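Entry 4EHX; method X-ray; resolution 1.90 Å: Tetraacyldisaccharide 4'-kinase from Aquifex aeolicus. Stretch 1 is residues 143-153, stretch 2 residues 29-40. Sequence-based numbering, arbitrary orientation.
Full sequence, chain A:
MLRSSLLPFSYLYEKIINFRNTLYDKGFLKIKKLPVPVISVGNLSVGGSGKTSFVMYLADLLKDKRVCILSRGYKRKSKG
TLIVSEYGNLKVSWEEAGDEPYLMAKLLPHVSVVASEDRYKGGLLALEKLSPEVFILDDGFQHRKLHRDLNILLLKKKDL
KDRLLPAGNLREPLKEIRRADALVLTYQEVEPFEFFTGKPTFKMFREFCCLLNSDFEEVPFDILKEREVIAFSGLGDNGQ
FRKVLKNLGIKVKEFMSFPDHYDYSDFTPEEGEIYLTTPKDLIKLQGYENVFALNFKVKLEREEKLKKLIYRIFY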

ATOM      1  N   HIS A 143      -4.091 -12.363  -6.215  1.00 18.12           N
ATOM      2  CA  HIS A 143      -5.510 -12.520  -6.552  1.00 18.01           C
ATOM      3  C   HIS A 143      -5.700 -12.945  -8.011  1.00 19.01           C
ATOM      4  O   HIS A 143      -6.253 -12.197  -8.824  1.00 18.79           O
ATOM      5  CB  HIS A 143      -6.302 -11.239  -6.238  1.00 18.09           C
ATOM      6  CG  HIS A 143      -7.781 -11.468  -6.136  1.00 19.84           C
ATOM      7  ND1 HIS A 143      -8.366 -12.055  -5.033  1.00 21.13           N
ATOM      8  CD2 HIS A 143      -8.792 -11.204  -7.001  1.00 20.18           C
ATOM      9  CE1 HIS A 143      -9.672 -12.149  -5.224  1.00 25.90           C
ATOM     10  NE2 HIS A 143      -9.957 -11.642  -6.411  1.00 24.46           N
ATOM     11  N   ARG A 144      -5.252 -14.159  -8.336  1.00 18.05           N
ATOM     12  CA  ARG A 144      -5.104 -14.568  -9.731  1.00 18.24           C
ATOM     13  C   ARG A 144      -6.430 -14.786 -10.440  1.00 21.04           C
ATOM     14  O   ARG A 144      -6.482 -14.798 -11.673  1.00 19.96           O
ATOM     15  CB  ARG A 144      -4.228 -15.818  -9.834  1.00 19.64           C
ATOM     16  CG  ARG A 144      -2.806 -15.583  -9.330  1.00 21.55           C
ATOM     17  CD  ARG A 144      -1.887 -16.769  -9.617  1.00 17.38           C
ATOM     18  NE  ARG A 144      -1.642 -16.970 -11.049  1.00 19.20           N
ATOM     19  CZ  ARG A 144      -0.910 -17.970 -11.542  1.00 23.86           C
ATOM     20  NH1 ARG A 144      -0.342 -18.855 -10.719  1.00 21.60           N
ATOM     21  NH2 ARG A 144      -0.751 -18.098 -12.853  1.00 30.63           N
ATOM     22  N   LYS A 145      -7.496 -14.937  -9.658  1.00 19.13           N
ATOM     23  CA  LYS A 145      -8.839 -15.082 -10.211  1.00 18.41           C
ATOM     24  C   LYS A 145      -9.249 -13.869 -11.053  1.00 20.38           C
ATOM     25  O   LYS A 145     -10.137 -13.973 -11.888  1.00 19.93           O
ATOM     26  CB  LYS A 145      -9.874 -15.306  -9.089  1.00 28.22           C
ATOM     27  CG  LYS A 145     -11.289 -15.620  -9.592  1.00 48.57           C
ATOM     28  CD  LYS A 145     -12.388 -15.286  -8.569  1.00 48.69           C
ATOM     29  CE  LYS A 145     -12.120 -15.859  -7.194  1.00 49.33           C
ATOM     30  NZ  LYS A 145     -13.386 -15.965  -6.374  1.00 57.19           N
ATOM     31  N   LEU A 146      -8.628 -12.712 -10.821  1.00 18.98           N
ATOM     32  CA  LEU A 146      -8.947 -11.536 -11.640  1.00 17.71           C
ATOM     33  C   LEU A 146      -7.846 -11.237 -12.638  1.00 18.48           C
ATOM     34  O   LEU A 146      -6.693 -11.011 -12.251  1.00 20.39           O
ATOM     35  CB  LEU A 146      -9.240 -10.293 -10.779  1.00 18.57           C
ATOM     36  CG  LEU A 146      -9.508  -8.970 -11.521  1.00 19.95           C
ATOM     37  CD1 LEU A 146     -10.696  -9.089 -12.473  1.00 17.79           C
ATOM     38  CD2 LEU A 146      -9.784  -7.839 -10.492  1.00 20.07           C
ATOM     39  N   HIS A 147      -8.192 -11.249 -13.925  1.00 17.68           N
ATOM     40  CA  HIS A 147      -7.216 -10.893 -14.949  1.00 18.11           C
ATOM     41  C   HIS A 147      -6.699  -9.486 -14.700  1.00 18.65           C
ATOM     42  O   HIS A 147      -7.488  -8.585 -14.396  1.00 20.88           O
ATOM     43  CB  HIS A 147      -7.828 -10.909 -16.355  1.00 18.77           C
ATOM     44  CG  HIS A 147      -6.893 -10.376 -17.403  1.00 21.86           C
ATOM     45  ND1 HIS A 147      -5.802 -11.090 -17.852  1.00 19.99           N
ATOM     46  CD2 HIS A 147      -6.843  -9.181 -18.038  1.00 23.64           C
ATOM     47  CE1 HIS A 147      -5.133 -10.366 -18.733  1.00 22.26           C
ATOM     48  NE2 HIS A 147      -5.745  -9.203 -18.864  1.00 24.63           N
ATOM     49  N   ARG A 148      -5.390  -9.294 -14.838  1.00 18.17           N
ATOM     50  CA  ARG A 148      -4.842  -7.935 -14.899  1.00 18.06           C
ATOM     51  C   ARG A 148      -4.076  -7.741 -16.201  1.00 21.07           C
ATOM     52  O   ARG A 148      -3.378  -8.636 -16.665  1.00 20.84           O
ATOM     53  CB  ARG A 148      -3.998  -7.570 -13.650  1.00 18.61           C
ATOM     54  CG  ARG A 148      -2.637  -8.263 -13.485  1.00 16.29           C
ATOM     55  CD  ARG A 148      -2.732  -9.789 -13.254  1.00 16.23           C
ATOM     56  NE  ARG A 148      -3.777 -10.114 -12.265  1.00 18.97           N
ATOM     57  CZ  ARG A 148      -3.633 -10.035 -10.946  1.00 19.12           C
ATOM     58  NH1 ARG A 148      -2.466  -9.699 -10.414  1.00 14.97           N
ATOM     59  NH2 ARG A 148      -4.655 -10.333 -10.146  1.00 17.11           N
ATOM     60  N   ASP A 149      -4.227  -6.562 -16.789  1.00 18.60           N
ATOM     61  CA  ASP A 149      -3.562  -6.218 -18.042  1.00 21.38           C
ATOM     62  C   ASP A 149      -2.110  -5.781 -17.840  1.00 23.64           C
ATOM     63  O   ASP A 149      -1.291  -5.836 -18.766  1.00 22.10           O
ATOM     64  CB  ASP A 149      -4.363  -5.121 -18.731  1.00 20.91           C
ATOM     65  CG  ASP A 149      -5.791  -5.549 -18.989  1.00 28.08           C
ATOM     66  OD1 ASP A 149      -6.013  -6.365 -19.927  1.00 24.73           O
ATOM     67  OD2 ASP A 149      -6.690  -5.100 -18.243  1.00 26.07           O
ATOM     68  N   LEU A 150      -1.799  -5.350 -16.624  1.00 20.48           N
ATOM     69  CA  LEU A 150      -0.439  -4.984 -16.271  1.00 19.39           C
ATOM     70  C   LEU A 150      -0.195  -5.411 -14.835  1.00 21.38           C
ATOM     71  O   LEU A 150      -0.786  -4.853 -13.898  1.00 20.71           O
ATOM     72  CB  LEU A 150      -0.225  -3.471 -16.425  1.00 22.08           C
ATOM     73  CG  LEU A 150       1.177  -2.922 -16.091  1.00 23.88           C
ATOM     74  CD1 LEU A 150       2.265  -3.629 -16.901  1.00 21.49           C
ATOM     75  CD2 LEU A 150       1.249  -1.419 -16.327  1.00 23.79           C
ATOM     76  N   ASN A 151       0.680  -6.402 -14.673  1.00 20.29           N
ATOM     77  CA  ASN A 151       0.922  -7.033 -13.383  1.00 22.03           C
ATOM     78  C   ASN A 151       2.215  -6.489 -12.808  1.00 22.90           C
ATOM     79  O   ASN A 151       3.298  -6.904 -13.217  1.00 20.82           O
ATOM     80  CB  ASN A 151       1.021  -8.558 -13.564  1.00 16.30           C
ATOM     81  CG  ASN A 151       0.711  -9.302 -12.293  1.00 19.74           C
ATOM     82  OD1 ASN A 151       0.110  -8.749 -11.378  1.00 21.24           O
ATOM     83  ND2 ASN A 151       1.113 -10.565 -12.225  1.00 19.59           N
ATOM     84  N   ILE A 152       2.104  -5.548 -11.880  1.00 18.63           N
ATOM     85  CA  ILE A 152       3.278  -4.872 -11.340  1.00 17.15           C
ATOM     86  C   ILE A 152       3.659  -5.472  -9.997  1.00 18.98           C
ATOM     87  O   ILE A 152       2.845  -5.523  -9.073  1.00 18.67           O
ATOM     88  CB  ILE A 152       3.038  -3.375 -11.167  1.00 20.50           C
ATOM     89  CG1 ILE A 152       2.629  -2.750 -12.508  1.00 20.93           C
ATOM     90  CG2 ILE A 152       4.320  -2.705 -10.618  1.00 19.25           C
ATOM     91  CD1 ILE A 152       2.289  -1.219 -12.416  1.00 17.30           C
ATOM     92  N   LEU A 153       4.897  -5.942  -9.897  1.00 20.47           N
ATOM     93  CA  LEU A 153       5.368  -6.564  -8.671  1.00 17.77           C
ATOM     94  C   LEU A 153       6.456  -5.721  -8.052  1.00 19.51           C
ATOM     95  O   LEU A 153       7.453  -5.397  -8.707  1.00 21.12           O
ATOM     96  CB  LEU A 153       5.944  -7.952  -8.965  1.00 18.89           C
ATOM     97  CG  LEU A 153       6.516  -8.678  -7.737  1.00 21.27           C
ATOM     98  CD1 LEU A 153       5.409  -9.054  -6.764  1.00 21.32           C
ATOM     99  CD2 LEU A 153       7.336  -9.938  -8.157  1.00 25.38           C
TER
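Stretch 2, residues 29-40: LKIKKLPVPVIS

Residues 29-40 lie alongside residues 143-153 as a parallel, backbone-paired neighbour, bridged once near Leu146 and again, after a bulge of loop, by strand pairing from Val38 onward. The strands 38-40 and 150-153 run in the same direction, with a signed crossing angle of -15° and axes approaching to 4.8 Å. In the first bridge, extended Lys32 faces Leu146 (CA-CA 5.0 Å) and bonds to the residues flanking it: Lys32 N donates to Lys145 O (2.7 Å), and His147 N donates to Lys32 O (2.8 Å). Ile31 CG2 packs 3.8 Å from His147 CB.

Leu34 to Pro37 then leave the direct pairing, although Leu34 CD1 still reaches Leu146 CD1 at 3.9 Å; water 3 spans the gap, joining Leu34 N to His147 O, each at 2.8 Å. Direct hydrogen bonding resumes at Val38, whose N donates to Asp149 OD2 (2.9 Å) while its O accepts from Asp149 N (2.7 Å) and, weakly, from Leu150 N (3.3 Å). The parallel ladder continues with Ser40 N to Leu150 O and Ile152 N to Ser40 O, both 2.9 Å. Ile39 shares one sheet face with Leu150, its CG2 lying 3.7 Å from Ile152 CD1, whereas Ser40 and Asn151 occupy the other.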

ATOM      1  N   LEU A  29      -8.228 -23.274 -13.161  1.00 23.30           N
ATOM      2  CA  LEU A  29      -9.116 -22.373 -12.434  1.00 24.75           C
ATOM      3  C   LEU A  29      -9.415 -21.146 -13.278  1.00 29.90           C
ATOM      4  O   LEU A  29      -8.563 -20.664 -14.021  1.00 27.53           O
ATOM      5  CB  LEU A  29      -8.499 -21.959 -11.085  1.00 23.38           C
ATOM      6  CG  LEU A  29      -8.376 -23.073 -10.036  1.00 29.82           C
ATOM      7  CD1 LEU A  29      -7.459 -22.644  -8.900  1.00 30.37           C
ATOM      8  CD2 LEU A  29      -9.746 -23.433  -9.487  1.00 27.74           C
ATOM      9  N   LYS A  30     -10.631 -20.637 -13.147  1.00 26.93           N
ATOM     10  CA  LYS A  30     -11.094 -19.555 -13.992  1.00 25.06           C
ATOM     11  C   LYS A  30     -10.446 -18.225 -13.613  1.00 21.84           C
ATOM     12  O   LYS A  30     -10.329 -17.889 -12.427  1.00 24.01           O
ATOM     13  CB  LYS A  30     -12.617 -19.433 -13.906  1.00 33.26           C
ATOM     14  CG  LYS A  30     -13.227 -18.484 -14.943  1.00 40.37           C
ATOM     15  CD  LYS A  30     -14.691 -18.825 -15.173  1.00 52.95           C
ATOM     16  CE  LYS A  30     -15.411 -17.720 -15.927  1.00 68.34           C
ATOM     17  NZ  LYS A  30     -16.881 -17.720 -15.648  1.00 74.99           N
ATOM     18  N   ILE A  31      -9.978 -17.520 -14.638  1.00 24.72           N
ATOM     19  CA  ILE A  31      -9.505 -16.153 -14.496  1.00 23.43           C
ATOM     20  C   ILE A  31     -10.551 -15.239 -15.132  1.00 24.78           C
ATOM     21  O   ILE A  31     -10.797 -15.312 -16.337  1.00 28.82           O
ATOM     22  CB  ILE A  31      -8.114 -15.977 -15.131  1.00 20.56           C
ATOM     23  CG1 ILE A  31      -7.109 -16.879 -14.387  1.00 18.49           C
ATOM     24  CG2 ILE A  31      -7.668 -14.501 -15.049  1.00 22.22           C
ATOM     25  CD1 ILE A  31      -5.719 -16.954 -15.019  1.00 27.17           C
ATOM     26  N   LYS A  32     -11.184 -14.407 -14.311  1.00 23.08           N
ATOM     27  CA  LYS A  32     -12.277 -13.542 -14.778  1.00 25.69           C
ATOM     28  C   LYS A  32     -11.751 -12.243 -15.372  1.00 25.06           C
ATOM     29  O   LYS A  32     -10.694 -11.774 -14.993  1.00 22.04           O
ATOM     30  CB  LYS A  32     -13.245 -13.271 -13.625  1.00 24.99           C
ATOM     31  CG  LYS A  32     -13.739 -14.579 -12.993  1.00 32.90           C
ATOM     32  CD  LYS A  32     -14.691 -14.359 -11.829  1.00 41.66           C
ATOM     33  CE  LYS A  32     -16.064 -13.953 -12.320  1.00 47.94           C
ATOM     34  NZ  LYS A  32     -16.495 -14.788 -13.476  1.00 55.62           N
ATOM     35  N   LYS A  33     -12.506 -11.646 -16.288  1.00 23.27           N
ATOM     36  CA  LYS A  33     -12.014 -10.484 -17.014  1.00 27.81           C
ATOM     37  C   LYS A  33     -12.984  -9.322 -16.937  1.00 26.35           C
ATOM     38  O   LYS A  33     -14.097  -9.410 -17.446  1.00 25.62           O
ATOM     39  CB  LYS A  33     -11.786 -10.865 -18.480  1.00 30.06           C
ATOM     40  CG  LYS A  33     -11.428  -9.701 -19.386  1.00 31.72           C
ATOM     41  CD  LYS A  33      -9.972  -9.341 -19.291  1.00 28.67           C
ATOM     42  CE  LYS A  33      -9.541  -8.430 -20.443  1.00 28.26           C
ATOM     43  NZ  LYS A  33     -10.281  -7.123 -20.442  1.00 27.34           N
ATOM     44  N   LEU A  34     -12.574  -8.234 -16.294  1.00 23.55           N
ATOM     45  CA  LEU A  34     -13.370  -6.999 -16.325  1.00 21.43           C
ATOM     46  C   LEU A  34     -13.234  -6.304 -17.683  1.00 23.82           C
ATOM     47  O   LEU A  34     -12.211  -6.450 -18.359  1.00 25.66           O
ATOM     48  CB  LEU A  34     -12.949  -6.054 -15.194  1.00 20.62           C
ATOM     49  CG  LEU A  34     -13.344  -6.536 -13.793  1.00 23.70           C
ATOM     50  CD1 LEU A  34     -12.588  -5.742 -12.724  1.00 21.82           C
ATOM     51  CD2 LEU A  34     -14.864  -6.428 -13.577  1.00 24.15           C
ATOM     52  N   PRO A  35     -14.282  -5.561 -18.096  1.00 26.94           N
ATOM     53  CA  PRO A  35     -14.317  -4.922 -19.419  1.00 30.22           C
ATOM     54  C   PRO A  35     -13.569  -3.594 -19.499  1.00 37.04           C
ATOM     55  O   PRO A  35     -13.676  -2.926 -20.524  1.00 34.73           O
ATOM     56  CB  PRO A  35     -15.816  -4.693 -19.653  1.00 29.85           C
ATOM     57  CG  PRO A  35     -16.365  -4.481 -18.277  1.00 33.77           C
ATOM     58  CD  PRO A  35     -15.576  -5.451 -17.400  1.00 24.69           C
ATOM     59  N   VAL A  36     -12.846  -3.198 -18.453  1.00 22.21           N
ATOM     60  CA  VAL A  36     -11.928  -2.068 -18.577  1.00 21.03           C
ATOM     61  C   VAL A  36     -10.553  -2.538 -18.112  1.00 24.76           C
ATOM     62  O   VAL A  36     -10.450  -3.582 -17.494  1.00 22.92           O
ATOM     63  CB  VAL A  36     -12.379  -0.827 -17.745  1.00 29.11           C
ATOM     64  CG1 VAL A  36     -13.724  -0.307 -18.230  1.00 31.32           C
ATOM     65  CG2 VAL A  36     -12.432  -1.152 -16.244  1.00 23.33           C
ATOM     66  N   PRO A  37      -9.501  -1.763 -18.398  1.00 21.91           N
ATOM     67  CA  PRO A  37      -8.144  -2.135 -17.981  1.00 20.58           C
ATOM     68  C   PRO A  37      -7.965  -2.257 -16.458  1.00 16.51           C
ATOM     69  O   PRO A  37      -8.579  -1.518 -15.667  1.00 19.03           O
ATOM     70  CB  PRO A  37      -7.276  -1.002 -18.542  1.00 25.74           C
ATOM     71  CG  PRO A  37      -8.070  -0.457 -19.699  1.00 26.96           C
ATOM     72  CD  PRO A  37      -9.505  -0.551 -19.242  1.00 28.80           C
ATOM     73  N   VAL A  38      -7.156  -3.248 -16.078  1.00 19.43           N
ATOM     74  CA  VAL A  38      -6.843  -3.546 -14.695  1.00 19.57           C
ATOM     75  C   VAL A  38      -5.326  -3.598 -14.540  1.00 20.32           C
ATOM     76  O   VAL A  38      -4.630  -4.352 -15.233  1.00 21.61           O
ATOM     77  CB  VAL A  38      -7.437  -4.909 -14.265  1.00 19.38           C
ATOM     78  CG1 VAL A  38      -7.012  -5.243 -12.836  1.00 19.71           C
ATOM     79  CG2 VAL A  38      -8.968  -4.868 -14.389  1.00 16.36           C
ATOM     80  N   ILE A  39      -4.818  -2.771 -13.638  1.00 15.65           N
ATOM     81  CA  ILE A  39      -3.412  -2.784 -13.298  1.00 18.77           C
ATOM     82  C   ILE A  39      -3.322  -3.311 -11.877  1.00 20.79           C
ATOM     83  O   ILE A  39      -4.017  -2.825 -11.002  1.00 22.73           O
ATOM     84  CB  ILE A  39      -2.835  -1.371 -13.319  1.00 19.98           C
ATOM     85  CG1 ILE A  39      -3.030  -0.732 -14.703  1.00 22.62           C
ATOM     86  CG2 ILE A  39      -1.343  -1.393 -12.915  1.00 16.75           C
ATOM     87  CD1 ILE A  39      -2.799   0.803 -14.713  1.00 22.82           C
ATOM     88  N   SER A  40      -2.473  -4.303 -11.635  1.00 16.86           N
ATOM     89  CA  SER A  40      -2.309  -4.792 -10.279  1.00 14.15           C
ATOM     90  C   SER A  40      -1.004  -4.277  -9.697  1.00 19.57           C
ATOM     91  O   SER A  40       0.022  -4.252 -10.372  1.00 19.73           O
ATOM     92  CB  SER A  40      -2.329  -6.327 -10.237  1.00 15.61           C
ATOM     93  OG  SER A  40      -2.158  -6.781  -8.905  1.00 17.72           O
TER
HETATM   94  O   HOH W   1      -9.172  -6.021 -17.906  1.00 21.55           O
HETATM   95  O   HOH W   2      -8.337  -5.378 -21.226  1.00 42.25           O
HETATM   96  O   HOH W   3      -9.784  -7.944 -15.889  1.00 18.58           O
HETATM   97  O   HOH W   4       0.614  -7.153  -8.991  1.00 17.91           O